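Local atomic coordinates of glutamyl-tRNA(Gln) amidotransferase subunit F, mitochondrial (Saccharomyces cerevisiae, PDB entry 4N0H), a protein that is the F subunit of a mitochondrial amidotransferase, a member of the GatC-like clan that assembles with two other protein chains. Residues C[11-16]-C[20-25]; C[136-141]-C[147-152]; C[49-54]-C[65-70]. One frame throughout, in Å; residues are numbered along the deposited sequence.

Contact 1 of 3, residues C[11-16]-C[20-25]; sequences KKFENM and RDYLSR
Phe13 and Tyr22 meet as an edge-to-face aromatic pair. The edge of the Phe13 ring is turned toward one face of Tyr22. The ring planes stand at 62° and the centroids are 5.2 Å apart. Phe13 leads with its outer end, where CZ lies 3.6 Å from Tyr22 CD1. It sits toward the rim of the tyrosine ring, not above its centre. The neighbouring edge atom, Phe13 CE1, comes within 3.8 Å of Tyr22 CB, at the root of that side chain. Tyr22 has CG anti to its backbone N (chi1 173°). This carries its ring over to the phenylalanine.

The second touch is at the helix itself. Arg20 N donates to Met16 O over 3.0 Å, a bond in the carbonyl plane, and the N-H...O angle is 158°. This is a helical bond four residues apart, in the first turn of helix 16-22. The first torsion of Arg20 sends its extended chain toward Met16, and NH1 ends 3.6 Å from Met16 CB. NH1 hydrogen-bonds to Asn17 OD1. Arg20 O accepts a 2.8 Å bond from Ser24 OG, where the chain turns after the helix.

The helix start is capped by Asn15, whose OD1 accepts from Gln18 N. Phe13 also packs on Gln18 and Ile19, and its backbone hydrogen-bonds to another protein chain of the assembly, which packs on Met16 and Tyr22 too.

The link from the incoming loop to the helix is therefore mixed. Aromatic edge-to-face attraction joins Phe13 to Tyr22, and one backbone bond joins Met16 to Arg20. Met16 gives Arg20 NH1 no hydrogen bond. The charge of the exposed guanidinium is probably screened by solvent as well as by the amide of Asn17.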
loop_
_atom_site.group_PDB
_atom_site.type_symbol
_atom_site.label_atom_id
_atom_site.label_comp_id
_atom_site.label_asym_id
_atom_site.label_seq_id
_atom_site.Cartn_x
_atom_site.Cartn_y
_atom_site.Cartn_z
ATOM N N LYS C 11 -32.583 -17.246 15.881
ATOM C CA LYS C 11 -32.862 -18.672 15.969
ATOM C C LYS C 11 -32.764 -19.328 14.602
ATOM O O LYS C 11 -33.030 -18.698 13.585
ATOM C CB LYS C 11 -34.244 -18.921 16.576
ATOM C CG LYS C 11 -34.340 -18.545 18.047
ATOM N N LYS C 12 -32.383 -20.599 14.597
ATOM C CA LYS C 12 -32.254 -21.382 13.373
ATOM C C LYS C 12 -33.556 -21.369 12.576
ATOM O O LYS C 12 -34.639 -21.465 13.153
ATOM C CB LYS C 12 -31.889 -22.820 13.744
ATOM C CG LYS C 12 -31.670 -23.754 12.579
ATOM C CD LYS C 12 -31.437 -25.176 13.076
ATOM C CE LYS C 12 -32.651 -25.704 13.826
ATOM N NZ LYS C 12 -32.409 -27.056 14.403
ATOM N N PHE C 13 -33.453 -21.240 11.255
ATOM C CA PHE C 13 -34.637 -21.335 10.408
ATOM C C PHE C 13 -35.166 -22.760 10.469
ATOM O O PHE C 13 -34.394 -23.713 10.388
ATOM C CB PHE C 13 -34.327 -20.952 8.959
ATOM C CG PHE C 13 -34.047 -19.480 8.755
ATOM C CD1 PHE C 13 -35.029 -18.531 9.006
ATOM C CD2 PHE C 13 -32.818 -19.055 8.280
ATOM C CE1 PHE C 13 -34.779 -17.180 8.814
ATOM C CE2 PHE C 13 -32.561 -17.707 8.074
ATOM C CZ PHE C 13 -33.553 -16.768 8.341
ATOM N N GLU C 14 -36.480 -22.904 10.620
ATOM C CA GLU C 14 -37.096 -24.226 10.709
ATOM C C GLU C 14 -37.537 -24.763 9.352
ATOM O O GLU C 14 -37.602 -25.970 9.148
ATOM C CB GLU C 14 -38.281 -24.208 11.682
ATOM C CG GLU C 14 -37.883 -24.076 13.141
ATOM C CD GLU C 14 -37.010 -25.231 13.610
ATOM O OE1 GLU C 14 -37.149 -26.346 13.062
ATOM O OE2 GLU C 14 -36.179 -25.021 14.519
ATOM N N ASN C 15 -37.852 -23.868 8.424
ATOM C CA ASN C 15 -38.261 -24.293 7.091
ATOM C C ASN C 15 -37.993 -23.197 6.072
ATOM O O ASN C 15 -37.611 -22.088 6.436
ATOM C CB ASN C 15 -39.743 -24.694 7.083
ATOM C CG ASN C 15 -40.637 -23.611 7.657
ATOM O OD1 ASN C 15 -40.758 -22.526 7.086
ATOM N ND2 ASN C 15 -41.263 -23.897 8.795
ATOM N N MET C 16 -38.190 -23.510 4.795
ATOM C CA MET C 16 -37.865 -22.577 3.724
ATOM C C MET C 16 -38.783 -21.355 3.702
ATOM O O MET C 16 -38.355 -20.266 3.331
ATOM C CB MET C 16 -37.891 -23.275 2.358
ATOM C CG MET C 16 -36.824 -24.349 2.182
ATOM S SD MET C 16 -35.168 -23.731 2.537
ATOM C CE MET C 16 -35.065 -22.344 1.417
ATOM N N ARG C 20 -38.200 -17.263 3.305
ATOM C CA ARG C 20 -38.907 -16.395 2.373
ATOM C C ARG C 20 -39.551 -15.198 3.077
ATOM O O ARG C 20 -39.537 -14.081 2.555
ATOM C CB ARG C 20 -39.944 -17.186 1.561
ATOM C CG ARG C 20 -39.326 -18.080 0.482
ATOM C CD ARG C 20 -40.387 -18.853 -0.314
ATOM N NE ARG C 20 -39.764 -19.710 -1.319
ATOM C CZ ARG C 20 -39.545 -21.012 -1.169
ATOM N NH1 ARG C 20 -39.927 -21.633 -0.059
ATOM N NH2 ARG C 20 -38.955 -21.697 -2.138
ATOM N N ASP C 21 -40.108 -15.423 4.264
ATOM C CA ASP C 21 -40.686 -14.323 5.037
ATOM C C ASP C 21 -39.590 -13.366 5.512
ATOM O O ASP C 21 -39.718 -12.146 5.396
ATOM C CB ASP C 21 -41.495 -14.850 6.226
ATOM C CG ASP C 21 -42.839 -15.431 5.812
ATOM O OD1 ASP C 21 -43.347 -15.057 4.732
ATOM O OD2 ASP C 21 -43.392 -16.253 6.572
ATOM N N TYR C 22 -38.513 -13.935 6.038
ATOM C CA TYR C 22 -37.351 -13.168 6.496
ATOM C C TYR C 22 -36.798 -12.275 5.385
ATOM O O TYR C 22 -36.487 -11.100 5.615
ATOM C CB TYR C 22 -36.277 -14.138 6.998
ATOM C CG TYR C 22 -34.943 -13.524 7.345
ATOM C CD1 TYR C 22 -33.850 -13.681 6.500
ATOM C CD2 TYR C 22 -34.765 -12.810 8.523
ATOM C CE1 TYR C 22 -32.623 -13.138 6.812
ATOM C CE2 TYR C 22 -33.536 -12.252 8.840
ATOM C CZ TYR C 22 -32.470 -12.423 7.981
ATOM O OH TYR C 22 -31.241 -11.892 8.288
ATOM N N LEU C 23 -36.710 -12.831 4.177
ATOM C CA LEU C 23 -36.238 -12.091 3.007
ATOM C C LEU C 23 -37.246 -11.050 2.518
ATOM O O LEU C 23 -36.914 -10.214 1.674
ATOM C CB LEU C 23 -35.893 -13.054 1.863
ATOM C CG LEU C 23 -34.681 -13.971 2.084
ATOM C CD1 LEU C 23 -34.400 -14.816 0.850
ATOM C CD2 LEU C 23 -33.464 -13.161 2.461
ATOM N N SER C 24 -38.464 -11.102 3.056
ATOM C CA SER C 24 -39.539 -10.187 2.666
ATOM C C SER C 24 -39.846 -9.109 3.714
ATOM O O SER C 24 -40.739 -8.283 3.516
ATOM C CB SER C 24 -40.828 -10.964 2.373
ATOM O OG SER C 24 -40.652 -11.873 1.306
ATOM N N ARG C 25 -39.119 -9.139 4.825
ATOM C CA ARG C 25 -39.323 -8.212 5.934
ATOM C C ARG C 25 -39.169 -6.743 5.542
ATOM O O ARG C 25 -38.382 -6.413 4.658
ATOM C CB ARG C 25 -38.324 -8.519 7.047
ATOM C CG ARG C 25 -38.960 -8.885 8.360
ATOM C CD ARG C 25 -39.332 -10.337 8.394
ATOM N NE ARG C 25 -38.485 -11.073 9.323
ATOM C CZ ARG C 25 -38.825 -11.366 10.574
ATOM N NH1 ARG C 25 -40.006 -10.988 11.046
ATOM N NH2 ARG C 25 -37.983 -12.040 11.350
#

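Contact 2 of 3, residues C[136-141]-C[147-152]; sequences KATGLA and AYFVVK
Thr138 and Ala147 bring the two backbones closest, with their CA atoms 6.5 Å apart. No hydrogen bond crosses between the segments. Residues 136-141 form two overlapping type I turns. Gly139 N bonds to Lys136 O at 2.8 Å, and Ala141 N bonds to Thr138 O at 3.2 Å. Segment 147-152 runs from a loop into the strand 149-152.

The ring of Phe149 reaches from the strand into these turns. Thr138 CG2 lies over one face of it, in a CH-pi contact 3.9 Å from the ring centroid. The methyl is only 15° off the ring normal. In Thr138, OG1 lies between the backbone N and the carbonyl carbon (chi1 59°), which leaves CG2 anti to the carbonyl carbon and facing the ring. The same methyl is 3.4 Å from Ala147 O. The ring edge has two neighbours near its plane. Ala137 O is 3.3 Å from Phe149 CZ, a polar atom set against a C-H edge. Ala141 CB is 4.1 Å from Phe149 CE1 and meets it through apolar contact.

Subunit B of the amidotransferase lies alongside. Its Asn46 donates from ND2 to Ala147 O and packs on both Thr138 and Phe149. Within the chain, Lys152 NZ forms a salt bridge with Glu143.

Phe149, Val150, Val151 and Lys152 pair with an antiparallel strand of subunit B. The arrangement is that of a beta sheet continued across a subunit interface. Here the overlapping turns pack on an aromatic side chain of the strand that subunit F contributes.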
loop_
_atom_site.group_PDB
_atom_site.type_symbol
_atom_site.label_atom_id
_atom_site.label_comp_id
_atom_site.label_asym_id
_atom_site.label_seq_id
_atom_site.Cartn_x
_atom_site.Cartn_y
_atom_site.Cartn_z
ATOM N N LYS C 136 20.878 -3.950 -15.035
ATOM C CA LYS C 136 21.074 -2.578 -15.493
ATOM C C LYS C 136 19.965 -1.677 -14.958
ATOM O O LYS C 136 18.874 -1.605 -15.529
ATOM C CB LYS C 136 21.137 -2.507 -17.022
ATOM C CG LYS C 136 22.249 -1.607 -17.538
ATOM C CD LYS C 136 21.718 -0.403 -18.305
ATOM C CE LYS C 136 21.696 -0.663 -19.808
ATOM N NZ LYS C 136 21.249 0.531 -20.590
ATOM N N ALA C 137 20.260 -0.995 -13.856
ATOM C CA ALA C 137 19.270 -0.192 -13.148
ATOM C C ALA C 137 18.702 0.947 -13.988
ATOM O O ALA C 137 17.578 1.389 -13.759
ATOM C CB ALA C 137 19.862 0.343 -11.851
ATOM N N THR C 138 19.471 1.423 -14.962
ATOM C CA THR C 138 18.993 2.486 -15.842
ATOM C C THR C 138 18.454 1.929 -17.154
ATOM O O THR C 138 18.051 2.686 -18.034
ATOM C CB THR C 138 20.103 3.506 -16.160
ATOM O OG1 THR C 138 21.202 2.835 -16.788
ATOM C CG2 THR C 138 20.581 4.183 -14.888
ATOM N N GLY C 139 18.429 0.606 -17.269
ATOM C CA GLY C 139 18.093 -0.053 -18.518
ATOM C C GLY C 139 16.660 0.095 -18.996
ATOM O O GLY C 139 16.378 -0.075 -20.183
ATOM N N LEU C 140 15.753 0.413 -18.078
ATOM C CA LEU C 140 14.340 0.516 -18.412
ATOM C C LEU C 140 13.925 1.959 -18.699
ATOM O O LEU C 140 12.787 2.215 -19.090
ATOM C CB LEU C 140 13.485 -0.052 -17.275
ATOM C CG LEU C 140 13.933 -1.398 -16.701
ATOM C CD1 LEU C 140 12.997 -1.818 -15.589
ATOM C CD2 LEU C 140 13.988 -2.467 -17.785
ATOM N N ALA C 141 14.843 2.900 -18.498
ATOM C CA ALA C 141 14.525 4.314 -18.671
ATOM C C ALA C 141 14.486 4.727 -20.139
ATOM O O ALA C 141 15.368 4.363 -20.920
ATOM C CB ALA C 141 15.521 5.177 -17.904
ATOM N N ALA C 147 25.300 6.316 -17.023
ATOM C CA ALA C 147 24.685 5.525 -15.953
ATOM C C ALA C 147 23.777 6.336 -15.020
ATOM O O ALA C 147 23.353 5.838 -13.978
ATOM C CB ALA C 147 25.759 4.791 -15.147
ATOM N N TYR C 148 23.488 7.581 -15.393
ATOM C CA TYR C 148 22.631 8.448 -14.591
ATOM C C TYR C 148 21.219 8.506 -15.150
ATOM O O TYR C 148 21.023 8.426 -16.362
ATOM C CB TYR C 148 23.156 9.883 -14.587
ATOM C CG TYR C 148 24.450 10.135 -13.849
ATOM C CD1 TYR C 148 24.468 10.295 -12.467
ATOM C CD2 TYR C 148 25.648 10.270 -14.543
ATOM C CE1 TYR C 148 25.649 10.552 -11.795
ATOM C CE2 TYR C 148 26.831 10.525 -13.883
ATOM C CZ TYR C 148 26.827 10.667 -12.511
ATOM O OH TYR C 148 28.005 10.923 -11.860
ATOM N N PHE C 149 20.242 8.666 -14.261
ATOM C CA PHE C 149 18.906 9.084 -14.662
ATOM C C PHE C 149 18.956 10.590 -14.898
ATOM O O PHE C 149 19.798 11.284 -14.323
ATOM C CB PHE C 149 17.879 8.758 -13.572
ATOM C CG PHE C 149 17.699 7.285 -13.324
ATOM C CD1 PHE C 149 16.997 6.496 -14.223
ATOM C CD2 PHE C 149 18.229 6.689 -12.189
ATOM C CE1 PHE C 149 16.827 5.141 -13.996
ATOM C CE2 PHE C 149 18.070 5.340 -11.955
ATOM C CZ PHE C 149 17.366 4.559 -12.863
ATOM N N VAL C 150 18.066 11.102 -15.743
ATOM C CA VAL C 150 18.067 12.531 -16.041
ATOM C C VAL C 150 16.715 13.196 -15.813
ATOM O O VAL C 150 15.663 12.631 -16.119
ATOM C CB VAL C 150 18.554 12.827 -17.483
ATOM C CG1 VAL C 150 20.020 12.441 -17.642
ATOM C CG2 VAL C 150 17.688 12.101 -18.506
ATOM N N VAL C 151 16.757 14.403 -15.261
ATOM C CA VAL C 151 15.567 15.228 -15.104
ATOM C C VAL C 151 15.838 16.596 -15.726
ATOM O O VAL C 151 16.894 17.185 -15.505
ATOM C CB VAL C 151 15.176 15.393 -13.621
ATOM C CG1 VAL C 151 13.871 16.170 -13.496
ATOM C CG2 VAL C 151 15.046 14.031 -12.942
ATOM N N LYS C 152 14.889 17.096 -16.511
ATOM C CA LYS C 152 15.076 18.360 -17.224
ATOM C C LYS C 152 14.519 19.555 -16.454
ATOM O O LYS C 152 13.397 19.516 -15.953
ATOM C CB LYS C 152 14.428 18.287 -18.606
ATOM C CG LYS C 152 14.831 17.070 -19.418
ATOM C CD LYS C 152 13.827 16.808 -20.529
ATOM C CE LYS C 152 14.064 15.458 -21.191
ATOM N NZ LYS C 152 13.057 15.177 -22.255
#

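Contact 3 of 3, residues C[49-54]-C[65-70]; sequences EAVKKL and ADIKEI
No ring or other flat group takes part where Val51 meets Ile67 and Ile70, so there are no faces or edges to assign. The contact is made by branched aliphatic chains between helices 48-57 and 67-81. Val51 CG1 is the central methyl. It stands anti to the backbone N (chi1 166°) and reaches toward both isoleucines. It is 3.7 Å from Ile70 CG2 and 3.9 Å from Ile67 CD1. The other methyl, Val51 CG2, also approaches Ile70 CG2, at 4.0 Å. The side chain of Ile67 bends at CG1, and its CD1 also passes 4.2 Å from Lys52 CG. That lysine contributes only its aliphatic stem here.

Ile67 and Ile70 also pack on Leu55, which extends the apolar seam. Val51 touches Gln71 too.

At the start of helix 67-81, Asp66 is the N-cap. Its OD1 accepts a weak bond from Glu69 N at 3.5 Å. Its other oxygen, OD2, lies 3.0 Å from Glu69 OE1. Both are acceptors and would probably repel if both groups are charged.

The arrangement is a local helix-loop-helix packing, in which two consecutive helices bring apolar side chains together. Across the two segments no hydrogen bond or salt bridge is formed. Between them the helices meet through van der Waals and hydrophobic contact, centred on one valine methyl between two isoleucines.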
loop_
_atom_site.group_PDB
_atom_site.type_symbol
_atom_site.label_atom_id
_atom_site.label_comp_id
_atom_site.label_asym_id
_atom_site.label_seq_id
_atom_site.Cartn_x
_atom_site.Cartn_y
_atom_site.Cartn_z
ATOM N N GLU C 49 -9.223 27.269 -5.818
ATOM C CA GLU C 49 -7.865 27.303 -5.292
ATOM C C GLU C 49 -7.528 25.979 -4.609
ATOM O O GLU C 49 -6.362 25.589 -4.538
ATOM C CB GLU C 49 -7.694 28.464 -4.312
ATOM N N ALA C 50 -8.552 25.293 -4.109
ATOM C CA ALA C 50 -8.358 23.990 -3.483
ATOM C C ALA C 50 -8.076 22.929 -4.540
ATOM O O ALA C 50 -7.233 22.058 -4.343
ATOM C CB ALA C 50 -9.571 23.606 -2.651
ATOM N N VAL C 51 -8.790 23.013 -5.660
ATOM C CA VAL C 51 -8.600 22.077 -6.762
ATOM C C VAL C 51 -7.217 22.234 -7.395
ATOM O O VAL C 51 -6.547 21.245 -7.696
ATOM C CB VAL C 51 -9.711 22.226 -7.827
ATOM C CG1 VAL C 51 -9.335 21.503 -9.115
ATOM C CG2 VAL C 51 -11.035 21.704 -7.284
ATOM N N LYS C 52 -6.788 23.478 -7.581
ATOM C CA LYS C 52 -5.462 23.744 -8.132
ATOM C C LYS C 52 -4.368 23.198 -7.214
ATOM O O LYS C 52 -3.382 22.622 -7.685
ATOM C CB LYS C 52 -5.267 25.240 -8.387
ATOM C CG LYS C 52 -6.178 25.788 -9.478
ATOM C CD LYS C 52 -5.867 27.240 -9.800
ATOM C CE LYS C 52 -6.773 27.760 -10.905
ATOM N NZ LYS C 52 -6.510 29.198 -11.215
ATOM N N LYS C 53 -4.554 23.370 -5.908
ATOM C CA LYS C 53 -3.645 22.795 -4.925
ATOM C C LYS C 53 -3.603 21.274 -5.059
ATOM O O LYS C 53 -2.533 20.674 -5.067
ATOM C CB LYS C 53 -4.064 23.181 -3.505
ATOM C CG LYS C 53 -3.213 22.526 -2.425
ATOM C CD LYS C 53 -3.737 22.810 -1.025
ATOM C CE LYS C 53 -4.093 21.516 -0.306
ATOM N NZ LYS C 53 -4.199 21.696 1.170
ATOM N N LEU C 54 -4.777 20.665 -5.174
ATOM C CA LEU C 54 -4.897 19.214 -5.309
ATOM C C LEU C 54 -4.228 18.687 -6.579
ATOM O O LEU C 54 -3.575 17.644 -6.558
ATOM C CB LEU C 54 -6.373 18.800 -5.278
ATOM C CG LEU C 54 -6.915 18.071 -4.045
ATOM C CD1 LEU C 54 -5.909 18.018 -2.901
ATOM C CD2 LEU C 54 -8.222 18.699 -3.583
ATOM N N ALA C 65 -7.183 21.545 -17.463
ATOM C CA ALA C 65 -8.012 21.021 -16.385
ATOM C C ALA C 65 -9.330 21.783 -16.285
ATOM O O ALA C 65 -9.348 23.013 -16.261
ATOM C CB ALA C 65 -7.266 21.075 -15.062
ATOM N N ASP C 66 -10.429 21.038 -16.235
ATOM C CA ASP C 66 -11.753 21.625 -16.072
ATOM C C ASP C 66 -12.032 21.803 -14.583
ATOM O O ASP C 66 -12.559 20.901 -13.931
ATOM C CB ASP C 66 -12.808 20.717 -16.707
ATOM C CG ASP C 66 -14.120 21.432 -16.967
ATOM O OD1 ASP C 66 -14.444 22.388 -16.228
ATOM O OD2 ASP C 66 -14.833 21.033 -17.913
ATOM N N ILE C 67 -11.685 22.974 -14.054
ATOM C CA ILE C 67 -11.729 23.221 -12.612
ATOM C C ILE C 67 -13.123 23.054 -12.002
ATOM O O ILE C 67 -13.277 22.419 -10.958
ATOM C CB ILE C 67 -11.175 24.618 -12.258
ATOM C CG1 ILE C 67 -9.761 24.788 -12.815
ATOM C CG2 ILE C 67 -11.176 24.829 -10.751
ATOM C CD1 ILE C 67 -8.749 23.817 -12.223
ATOM N N LYS C 68 -14.132 23.616 -12.656
ATOM C CA LYS C 68 -15.501 23.538 -12.152
ATOM C C LYS C 68 -15.999 22.096 -12.132
ATOM O O LYS C 68 -16.694 21.678 -11.202
ATOM C CB LYS C 68 -16.436 24.405 -12.996
ATOM C CG LYS C 68 -17.777 24.677 -12.335
ATOM C CD LYS C 68 -17.640 25.686 -11.203
ATOM C CE LYS C 68 -17.600 27.111 -11.731
ATOM N NZ LYS C 68 -18.899 27.501 -12.344
ATOM N N GLU C 69 -15.636 21.340 -13.164
ATOM C CA GLU C 69 -16.016 19.936 -13.272
ATOM C C GLU C 69 -15.380 19.097 -12.165
ATOM O O GLU C 69 -16.014 18.196 -11.615
ATOM C CB GLU C 69 -15.627 19.386 -14.646
ATOM C CG GLU C 69 -15.883 17.900 -14.825
ATOM C CD GLU C 69 -15.634 17.438 -16.249
ATOM O OE1 GLU C 69 -15.663 18.287 -17.166
ATOM O OE2 GLU C 69 -15.407 16.226 -16.451
ATOM N N ILE C 70 -14.124 19.396 -11.845
ATOM C CA ILE C 70 -13.438 18.723 -10.749
ATOM C C ILE C 70 -14.085 19.088 -9.415
ATOM O O ILE C 70 -14.274 18.229 -8.554
ATOM C CB ILE C 70 -11.928 19.065 -10.720
ATOM C CG1 ILE C 70 -11.266 18.665 -12.040
ATOM C CG2 ILE C 70 -11.244 18.362 -9.562
ATOM C CD1 ILE C 70 -9.789 18.983 -12.114
#

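Along the chain the order is contact 1, contact 3, contact 2, each closing before the next opens. They share no helix or strand: contact 1 uses helix 16-22, contact 3 uses helices 48-57 and 67-81, and contact 2 uses strand 149-152. None touches another. Contacts 1 and 2 lie on opposite sides of the chain's centre, with their own centres about 65 Å apart. Contact 3 has its centre about 51 Å from that of contact 1 and 33 Å from that of contact 2. The subunit is therefore an extended chain with separate small local packings. All three lie within reach of other chains of the assembly.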